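Local coordinates for protein glutamate receptor IIB (Drosophila melanogaster, PDB 4WXJ) that binds glutamate through this extracellular ligand-binding domain and probably serves as a subunit of a postsynaptic glutamate-gated cation channel of muscle, at residues 106-114 with 237-245; 202-210 with 255-263. All coordinates share one frame; numbering follows the deposited sequence.

Contact 1. Residues 106-114 with 237-245; sequences VVDFTVPFM and RSNLSVGIL
Val111 N donates a hydrogen bond to Ser241 OG over 3.1 Å, nearly straight at 162°, tying segment 106-114 to the second turn of helix 237-245. The second polar link is looser: Asp108 OD2 and Arg237 NE lie 3.7 Å apart, a long salt bridge in which OD2 sits well out of the guanidinium plane, so charge alone acts and no N-H is aimed at the oxygen. The two flat groups are nonetheless almost parallel, 7° apart. A bend at chi3 swings Arg237 NE round beside the carboxylate; CD, ahead of the bend, lies 3.5 Å from Asp108 OD1. That oxygen accepts Phe109 N with its anti lone pair and also forms a salt bridge with Arg104. With an alanine in place of Asp108, Phe109 N is likely to lose this acceptor, and Arg237 and Arg104 the negative charge they share.

Thr110 OG1, set between backbone N and carbonyl carbon (chi1 64°), bonds to Val111 O at 2.9 Å and accepts a hydrogen bond from Ile228 N of strand 214-230. Beside it, Ile244 CD1 approaches OG1 to 3.3 Å, while Thr110 CG2 rests on Leu240 CB. Further along, Val111 CG2 packs against Ser241 CB, Ile244 and Leu245 CG, and Ile244 CG2 meets Phe113 CB at 3.8 Å. Ile244 also touches Leu50 of helix 42-54, placing the contact in the glutamate-binding domain's lobe that holds Arg103, a ligand-binding residue close to Phe109. The near-straight bond to Ser241 OG thus probably fixes where the segment sits on the helix, while the long ion pair probably holds Arg237 less tightly.

Contact 2. Residues 202-210 with 255-263; sequences TNLQYYVQR and KLRNKWFNS
Gln209 and Phe261 join the C-terminal ends of two helices, 202-208 and 255-261, in the bilobed, periplasmic-binding-protein-like ligand-binding domain of a glutamate receptor. Helix 201-208 packs on helix 181-191 and helix 252-261 on helix 42-54, so the contact probably joins the two lobes. The segment axes run 41° apart and no closer than 10.8 Å, so side chains span the gap.

The direct hydrogen bond is Gln209 NE2 to Phe261 O, 2.7 Å long, with the donor 41° out of the carbonyl plane rather than on a lone pair. Gln205 NE2 in turn bonds to Gln209 OE1, which links both ends of the Gln209 amide to partners. A water continues the network, donating to Gln205 OE1 and accepting from Arg257 NE.

Packing centres on Phe261. Its ring edge, at CE2, meets Thr202 O at 3.4 Å, and CD2 makes the apolar pair with Tyr206 CB, 4.1 Å away; Pro20 touches the same side chain. Thr202 CG2 meets Arg257 NH2, whereas Thr202 OG1 is bonded to Tyr226, a residue of the glutamate pocket.

Swung away from its own backbone N (chi1 175°), the Tyr206 ring turns an edge to Trp260 O; Trp260 NE1 bonds to Asp45. Arg210, extended, reaches back across that ring: its NH1 bonds to Tyr206 O, and its NH2 lies 3.7 Å from Trp260 O.

How the contacts relate
Contact 1 is buried and contact 2 lies at the surface, their centres about 23 Å apart. Each involves one of two consecutive helices, 237-250 and 252-261, and helix 42-54 touches side chains in both. In contact 1 an extended segment lies on a helix through largely aliphatic packing, with a serine hydroxyl and a long ion pair; contact 2 sets helix against helix through glutamine amides, a bridging water and one phenylalanine. They meet at the last residue of segment 106-114: Met114 CG lies 3.4 Å from Arg257 NH1, and Met114 SD lies 3.6 Å from Thr202 CG2. Both approach the glutamate pocket, contact 1 through Phe109 and contact 2 through Thr202.

Contact 1. Residues 106-114 with 237-245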
loop_
_atom_site.group_PDB
_atom_site.type_symbol
_atom_site.label_atom_id
_atom_site.label_comp_id
_atom_site.label_asym_id
_atom_site.label_seq_id
_atom_site.Cartn_x
_atom_site.Cartn_y
_atom_site.Cartn_z
ATOM N N VAL A 106 -12.958 11.960 -2.303
ATOM C CA VAL A 106 -12.394 13.193 -1.750
ATOM C C VAL A 106 -11.169 13.694 -2.517
ATOM O O VAL A 106 -10.848 14.881 -2.466
ATOM C CB VAL A 106 -12.012 13.007 -0.267
ATOM C CG1 VAL A 106 -13.265 12.835 0.580
ATOM C CG2 VAL A 106 -11.072 11.820 -0.090
ATOM N N VAL A 107 -10.483 12.793 -3.217
ATOM C CA VAL A 107 -9.359 13.178 -4.065
ATOM C C VAL A 107 -9.432 12.448 -5.399
ATOM O O VAL A 107 -10.129 11.442 -5.527
ATOM C CB VAL A 107 -7.995 12.877 -3.394
ATOM C CG1 VAL A 107 -7.862 13.647 -2.088
ATOM C CG2 VAL A 107 -7.819 11.381 -3.154
ATOM N N ASP A 108 -8.708 12.959 -6.389
ATOM C CA ASP A 108 -8.652 12.329 -7.703
ATOM C C ASP A 108 -7.485 11.350 -7.764
ATOM O O ASP A 108 -6.614 11.353 -6.895
ATOM C CB ASP A 108 -8.514 13.385 -8.802
ATOM C CG ASP A 108 -9.420 13.118 -9.988
ATOM O OD1 ASP A 108 -9.523 11.948 -10.414
ATOM O OD2 ASP A 108 -10.035 14.079 -10.492
ATOM N N PHE A 109 -7.480 10.512 -8.796
ATOM C CA PHE A 109 -6.383 9.581 -9.032
ATOM C C PHE A 109 -5.971 9.596 -10.495
ATOM O O PHE A 109 -6.791 9.832 -11.382
ATOM C CB PHE A 109 -6.773 8.158 -8.628
ATOM C CG PHE A 109 -6.557 7.855 -7.173
ATOM C CD1 PHE A 109 -7.573 8.049 -6.250
ATOM C CD2 PHE A 109 -5.340 7.369 -6.730
ATOM C CE1 PHE A 109 -7.374 7.767 -4.911
ATOM C CE2 PHE A 109 -5.138 7.084 -5.393
ATOM C CZ PHE A 109 -6.156 7.284 -4.483
ATOM N N THR A 110 -4.692 9.345 -10.738
ATOM C CA THR A 110 -4.209 9.127 -12.091
ATOM C C THR A 110 -4.632 7.736 -12.528
ATOM O O THR A 110 -5.225 6.987 -11.748
ATOM C CB THR A 110 -2.677 9.247 -12.186
ATOM O OG1 THR A 110 -2.065 8.207 -11.411
ATOM C CG2 THR A 110 -2.209 10.600 -11.676
ATOM N N VAL A 111 -4.335 7.389 -13.774
ATOM C CA VAL A 111 -4.416 5.999 -14.191
ATOM C C VAL A 111 -3.481 5.204 -13.287
ATOM O O VAL A 111 -2.477 5.740 -12.820
ATOM C CB VAL A 111 -4.013 5.796 -15.663
ATOM C CG1 VAL A 111 -5.020 6.449 -16.587
ATOM C CG2 VAL A 111 -2.612 6.343 -15.917
ATOM N N PRO A 112 -3.803 3.930 -13.029
ATOM C CA PRO A 112 -2.910 3.186 -12.134
ATOM C C PRO A 112 -1.526 2.943 -12.728
ATOM O O PRO A 112 -1.401 2.838 -13.948
ATOM C CB PRO A 112 -3.640 1.855 -11.933
ATOM C CG PRO A 112 -5.059 2.117 -12.310
ATOM C CD PRO A 112 -4.998 3.150 -13.390
ATOM N N PHE A 113 -0.509 2.859 -11.872
ATOM C CA PHE A 113 0.839 2.506 -12.314
ATOM C C PHE A 113 1.208 1.086 -11.892
ATOM O O PHE A 113 2.281 0.590 -12.231
ATOM C CB PHE A 113 1.872 3.506 -11.773
ATOM C CG PHE A 113 1.934 3.583 -10.271
ATOM C CD1 PHE A 113 2.710 2.694 -9.546
ATOM C CD2 PHE A 113 1.240 4.570 -9.587
ATOM C CE1 PHE A 113 2.777 2.775 -8.166
ATOM C CE2 PHE A 113 1.302 4.656 -8.210
ATOM C CZ PHE A 113 2.072 3.757 -7.498
ATOM N N MET A 114 0.311 0.430 -11.162
ATOM C CA MET A 114 0.542 -0.945 -10.732
ATOM C C MET A 114 -0.772 -1.640 -10.400
ATOM O O MET A 114 -1.651 -1.061 -9.758
ATOM C CB MET A 114 1.477 -0.974 -9.521
ATOM C CG MET A 114 2.067 -2.347 -9.221
ATOM S SD MET A 114 3.281 -2.331 -7.881
ATOM C CE MET A 114 4.570 -1.303 -8.577
ATOM N N ARG A 237 -3.521 16.283 -13.807
ATOM C CA ARG A 237 -3.872 14.875 -13.660
ATOM C C ARG A 237 -3.603 14.113 -14.953
ATOM O O ARG A 237 -2.917 13.090 -14.951
ATOM C CB ARG A 237 -5.342 14.730 -13.258
ATOM C CG ARG A 237 -5.830 13.289 -13.155
ATOM C CD ARG A 237 -7.294 13.236 -12.753
ATOM N NE ARG A 237 -8.136 13.984 -13.685
ATOM C CZ ARG A 237 -8.710 13.473 -14.772
ATOM N NH1 ARG A 237 -8.559 12.192 -15.084
ATOM N NH2 ARG A 237 -9.455 14.248 -15.547
ATOM N N SER A 238 -4.150 14.621 -16.054
ATOM C CA SER A 238 -3.984 13.996 -17.362
ATOM C C SER A 238 -2.518 13.963 -17.766
ATOM O O SER A 238 -2.044 12.986 -18.345
ATOM C CB SER A 238 -4.798 14.743 -18.420
ATOM O OG SER A 238 -6.185 14.683 -18.133
ATOM N N ASN A 239 -1.805 15.041 -17.461
ATOM C CA ASN A 239 -0.384 15.123 -17.764
ATOM C C ASN A 239 0.389 14.009 -17.059
ATOM O O ASN A 239 1.282 13.397 -17.644
ATOM C CB ASN A 239 0.159 16.497 -17.366
ATOM C CG ASN A 239 1.657 16.618 -17.563
ATOM O OD1 ASN A 239 2.357 17.183 -16.724
ATOM N ND2 ASN A 239 2.159 16.083 -18.672
ATOM N N LEU A 240 0.032 13.735 -15.810
ATOM C CA LEU A 240 0.658 12.650 -15.061
ATOM C C LEU A 240 0.256 11.283 -15.619
ATOM O O LEU A 240 1.081 10.373 -15.707
ATOM C CB LEU A 240 0.288 12.736 -13.579
ATOM C CG LEU A 240 1.014 13.794 -12.742
ATOM C CD1 LEU A 240 0.379 13.910 -11.365
ATOM C CD2 LEU A 240 2.494 13.466 -12.609
ATOM N N SER A 241 -1.012 11.146 -15.996
ATOM C CA SER A 241 -1.531 9.873 -16.485
ATOM C C SER A 241 -0.902 9.472 -17.818
ATOM O O SER A 241 -0.545 8.309 -18.017
ATOM C CB SER A 241 -3.051 9.937 -16.628
ATOM O OG SER A 241 -3.678 10.005 -15.360
ATOM N N VAL A 242 -0.775 10.430 -18.730
ATOM C CA VAL A 242 -0.167 10.165 -20.030
ATOM C C VAL A 242 1.291 9.754 -19.841
ATOM O O VAL A 242 1.804 8.899 -20.562
ATOM C CB VAL A 242 -0.256 11.396 -20.961
ATOM C CG1 VAL A 242 0.561 11.183 -22.230
ATOM C CG2 VAL A 242 -1.708 11.683 -21.320
ATOM N N GLY A 243 1.947 10.366 -18.861
ATOM C CA GLY A 243 3.320 10.030 -18.528
ATOM C C GLY A 243 3.469 8.608 -18.016
ATOM O O GLY A 243 4.372 7.882 -18.435
ATOM N N ILE A 244 2.586 8.214 -17.105
ATOM C CA ILE A 244 2.588 6.858 -16.561
ATOM C C ILE A 244 2.404 5.823 -17.670
ATOM O O ILE A 244 3.081 4.796 -17.693
ATOM C CB ILE A 244 1.478 6.685 -15.502
ATOM C CG1 ILE A 244 1.821 7.488 -14.246
ATOM C CG2 ILE A 244 1.295 5.215 -15.134
ATOM C CD1 ILE A 244 0.659 7.652 -13.279
ATOM N N LEU A 245 1.481 6.099 -18.584
ATOM C CA LEU A 245 1.210 5.198 -19.696
ATOM C C LEU A 245 2.384 5.124 -20.676
ATOM O O LEU A 245 2.632 4.076 -21.270
ATOM C CB LEU A 245 -0.063 5.635 -20.423
ATOM C CG LEU A 245 -1.343 5.432 -19.610
ATOM C CD1 LEU A 245 -2.495 6.230 -20.196
ATOM C CD2 LEU A 245 -1.703 3.955 -19.538
#

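Contact 2. Residues 202-210 with 255-263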
loop_
_atom_site.group_PDB
_atom_site.type_symbol
_atom_site.label_atom_id
_atom_site.label_comp_id
_atom_site.label_asym_id
_atom_site.label_seq_id
_atom_site.Cartn_x
_atom_site.Cartn_y
_atom_site.Cartn_z
ATOM N N THR A 202 1.884 -7.357 -3.766
ATOM C CA THR A 202 3.120 -6.624 -4.006
ATOM C C THR A 202 3.996 -6.622 -2.763
ATOM O O THR A 202 5.149 -7.061 -2.790
ATOM C CB THR A 202 2.833 -5.171 -4.417
ATOM O OG1 THR A 202 1.878 -4.597 -3.513
ATOM C CG2 THR A 202 2.280 -5.124 -5.826
ATOM N N ASN A 203 3.433 -6.127 -1.666
ATOM C CA ASN A 203 4.158 -6.031 -0.408
ATOM C C ASN A 203 4.494 -7.407 0.146
ATOM O O ASN A 203 5.545 -7.597 0.755
ATOM C CB ASN A 203 3.338 -5.239 0.611
ATOM C CG ASN A 203 3.036 -3.831 0.145
ATOM O OD1 ASN A 203 3.855 -3.202 -0.525
ATOM N ND2 ASN A 203 1.855 -3.329 0.490
ATOM N N LEU A 204 3.595 -8.362 -0.067
ATOM C CA LEU A 204 3.812 -9.728 0.386
ATOM C C LEU A 204 5.031 -10.325 -0.302
ATOM O O LEU A 204 5.869 -10.956 0.344
ATOM C CB LEU A 204 2.577 -10.592 0.115
ATOM C CG LEU A 204 2.556 -11.955 0.817
ATOM C CD1 LEU A 204 1.126 -12.371 1.114
ATOM C CD2 LEU A 204 3.246 -13.023 -0.015
ATOM N N GLN A 205 5.121 -10.125 -1.614
ATOM C CA GLN A 205 6.251 -10.624 -2.390
ATOM C C GLN A 205 7.555 -10.036 -1.870
ATOM O O GLN A 205 8.546 -10.747 -1.712
ATOM C CB GLN A 205 6.085 -10.282 -3.872
ATOM C CG GLN A 205 7.210 -10.815 -4.759
ATOM C CD GLN A 205 7.177 -10.245 -6.166
ATOM O OE1 GLN A 205 6.429 -9.312 -6.458
ATOM N NE2 GLN A 205 7.996 -10.809 -7.047
ATOM N N TYR A 206 7.544 -8.733 -1.609
ATOM C CA TYR A 206 8.732 -8.039 -1.133
ATOM C C TYR A 206 9.266 -8.640 0.160
ATOM O O TYR A 206 10.471 -8.851 0.300
ATOM C CB TYR A 206 8.440 -6.555 -0.918
ATOM C CG TYR A 206 9.601 -5.810 -0.306
ATOM C CD1 TYR A 206 10.644 -5.341 -1.095
ATOM C CD2 TYR A 206 9.664 -5.583 1.063
ATOM C CE1 TYR A 206 11.710 -4.663 -0.539
ATOM C CE2 TYR A 206 10.728 -4.906 1.627
ATOM C CZ TYR A 206 11.749 -4.449 0.821
ATOM O OH TYR A 206 12.809 -3.774 1.376
ATOM N N TYR A 207 8.367 -8.915 1.100
ATOM C CA TYR A 207 8.767 -9.371 2.427
ATOM C C TYR A 207 9.034 -10.873 2.481
ATOM O O TYR A 207 9.920 -11.319 3.209
ATOM C CB TYR A 207 7.700 -8.996 3.460
ATOM C CG TYR A 207 7.786 -7.554 3.909
ATOM C CD1 TYR A 207 8.770 -7.146 4.800
ATOM C CD2 TYR A 207 6.882 -6.605 3.452
ATOM C CE1 TYR A 207 8.856 -5.832 5.216
ATOM C CE2 TYR A 207 6.959 -5.288 3.863
ATOM C CZ TYR A 207 7.950 -4.907 4.746
ATOM O OH TYR A 207 8.035 -3.598 5.162
ATOM N N VAL A 208 8.281 -11.653 1.712
ATOM C CA VAL A 208 8.434 -13.104 1.749
ATOM C C VAL A 208 9.777 -13.511 1.139
ATOM O O VAL A 208 10.364 -14.523 1.523
ATOM C CB VAL A 208 7.274 -13.821 1.016
ATOM C CG1 VAL A 208 7.460 -13.773 -0.499
ATOM C CG2 VAL A 208 7.151 -15.258 1.493
ATOM N N GLN A 209 10.262 -12.709 0.197
ATOM C CA GLN A 209 11.550 -12.962 -0.439
ATOM C C GLN A 209 12.730 -12.641 0.479
ATOM O O GLN A 209 13.836 -13.140 0.271
ATOM C CB GLN A 209 11.663 -12.145 -1.727
ATOM C CG GLN A 209 10.785 -12.658 -2.859
ATOM C CD GLN A 209 10.817 -11.784 -4.112
ATOM O OE1 GLN A 209 10.296 -12.177 -5.157
ATOM N NE2 GLN A 209 11.423 -10.600 -4.012
ATOM N N ARG A 210 12.488 -11.812 1.492
ATOM C CA ARG A 210 13.539 -11.356 2.402
ATOM C C ARG A 210 13.430 -11.988 3.794
ATOM O O ARG A 210 14.184 -11.639 4.704
ATOM C CB ARG A 210 13.495 -9.829 2.515
ATOM C CG ARG A 210 13.965 -9.125 1.252
ATOM C CD ARG A 210 13.536 -7.670 1.205
ATOM N NE ARG A 210 14.033 -7.009 0.000
ATOM C CZ ARG A 210 13.544 -7.204 -1.222
ATOM N NH1 ARG A 210 12.537 -8.048 -1.417
ATOM N NH2 ARG A 210 14.063 -6.554 -2.254
ATOM N N LYS A 255 10.584 -2.848 -15.782
ATOM C CA LYS A 255 11.947 -2.816 -15.265
ATOM C C LYS A 255 11.984 -2.275 -13.839
ATOM O O LYS A 255 12.655 -2.835 -12.970
ATOM C CB LYS A 255 12.842 -1.956 -16.161
ATOM C CG LYS A 255 13.223 -2.596 -17.489
ATOM C CD LYS A 255 13.810 -1.573 -18.460
ATOM C CE LYS A 255 15.133 -0.992 -17.972
ATOM N NZ LYS A 255 15.235 0.469 -18.254
ATOM N N LEU A 256 11.259 -1.185 -13.609
ATOM C CA LEU A 256 11.242 -0.530 -12.305
ATOM C C LEU A 256 10.682 -1.450 -11.227
ATOM O O LEU A 256 11.161 -1.451 -10.094
ATOM C CB LEU A 256 10.422 0.758 -12.367
ATOM C CG LEU A 256 10.376 1.583 -11.081
ATOM C CD1 LEU A 256 11.761 2.063 -10.684
ATOM C CD2 LEU A 256 9.425 2.764 -11.240
ATOM N N ARG A 257 9.662 -2.226 -11.581
ATOM C CA ARG A 257 9.068 -3.168 -10.640
ATOM C C ARG A 257 10.070 -4.259 -10.288
ATOM O O ARG A 257 10.224 -4.617 -9.121
ATOM C CB ARG A 257 7.790 -3.784 -11.217
ATOM C CG ARG A 257 7.084 -4.731 -10.259
ATOM C CD ARG A 257 5.625 -4.945 -10.649
ATOM N NE ARG A 257 4.920 -5.784 -9.681
ATOM C CZ ARG A 257 3.604 -5.979 -9.674
ATOM N NH1 ARG A 257 2.834 -5.394 -10.582
ATOM N NH2 ARG A 257 3.055 -6.760 -8.753
ATOM N N ASN A 258 10.758 -4.780 -11.299
ATOM C CA ASN A 258 11.756 -5.819 -11.079
ATOM C C ASN A 258 12.904 -5.318 -10.206
ATOM O O ASN A 258 13.376 -6.033 -9.328
ATOM C CB ASN A 258 12.301 -6.331 -12.413
ATOM C CG ASN A 258 11.259 -7.086 -13.217
ATOM O OD1 ASN A 258 10.374 -7.734 -12.658
ATOM N ND2 ASN A 258 11.362 -7.006 -14.539
ATOM N N LYS A 259 13.337 -4.084 -10.444
ATOM C CA LYS A 259 14.445 -3.497 -9.694
ATOM C C LYS A 259 14.219 -3.542 -8.183
ATOM O O LYS A 259 15.143 -3.825 -7.423
ATOM C CB LYS A 259 14.672 -2.048 -10.134
ATOM C CG LYS A 259 15.697 -1.294 -9.290
ATOM C CD LYS A 259 15.863 0.145 -9.748
ATOM C CE LYS A 259 16.803 0.906 -8.821
ATOM N NZ LYS A 259 16.960 2.325 -9.225
ATOM N N TRP A 260 12.991 -3.265 -7.755
ATOM C CA TRP A 260 12.693 -3.113 -6.333
ATOM C C TRP A 260 12.006 -4.327 -5.706
ATOM O O TRP A 260 11.936 -4.423 -4.482
ATOM C CB TRP A 260 11.826 -1.869 -6.116
ATOM C CG TRP A 260 12.555 -0.596 -6.418
ATOM C CD1 TRP A 260 12.421 0.184 -7.529
ATOM C CD2 TRP A 260 13.544 0.039 -5.599
ATOM N NE1 TRP A 260 13.262 1.269 -7.450
ATOM C CE2 TRP A 260 13.963 1.203 -6.273
ATOM C CE3 TRP A 260 14.114 -0.262 -4.357
ATOM C CZ2 TRP A 260 14.923 2.065 -5.752
ATOM C CZ3 TRP A 260 15.069 0.596 -3.840
ATOM C CH2 TRP A 260 15.463 1.744 -4.537
ATOM N N PHE A 261 11.513 -5.251 -6.530
ATOM C CA PHE A 261 10.754 -6.398 -6.023
ATOM C C PHE A 261 11.356 -7.767 -6.358
ATOM O O PHE A 261 10.838 -8.790 -5.911
ATOM C CB PHE A 261 9.314 -6.351 -6.553
ATOM C CG PHE A 261 8.476 -5.271 -5.930
ATOM C CD1 PHE A 261 8.454 -3.991 -6.461
ATOM C CD2 PHE A 261 7.709 -5.538 -4.810
ATOM C CE1 PHE A 261 7.683 -2.999 -5.883
ATOM C CE2 PHE A 261 6.937 -4.553 -4.230
ATOM C CZ PHE A 261 6.923 -3.283 -4.767
ATOM N N ASN A 262 12.435 -7.806 -7.135
ATOM C CA ASN A 262 13.053 -9.090 -7.465
ATOM C C ASN A 262 13.769 -9.684 -6.256
ATOM O O ASN A 262 14.055 -8.981 -5.286
ATOM C CB ASN A 262 14.039 -8.956 -8.631
ATOM C CG ASN A 262 15.355 -8.313 -8.221
ATOM O OD1 ASN A 262 16.223 -8.969 -7.646
ATOM N ND2 ASN A 262 15.518 -7.031 -8.533
ATOM N N SER A 263 14.061 -10.979 -6.327
ATOM C CA SER A 263 14.745 -11.677 -5.243
ATOM C C SER A 263 16.186 -11.199 -5.105
ATOM O O SER A 263 17.001 -11.381 -6.010
ATOM C CB SER A 263 14.713 -13.188 -5.479
ATOM O OG SER A 263 15.337 -13.885 -4.414
HETATM O O HOH W 1 6.716 -8.187 -8.796
#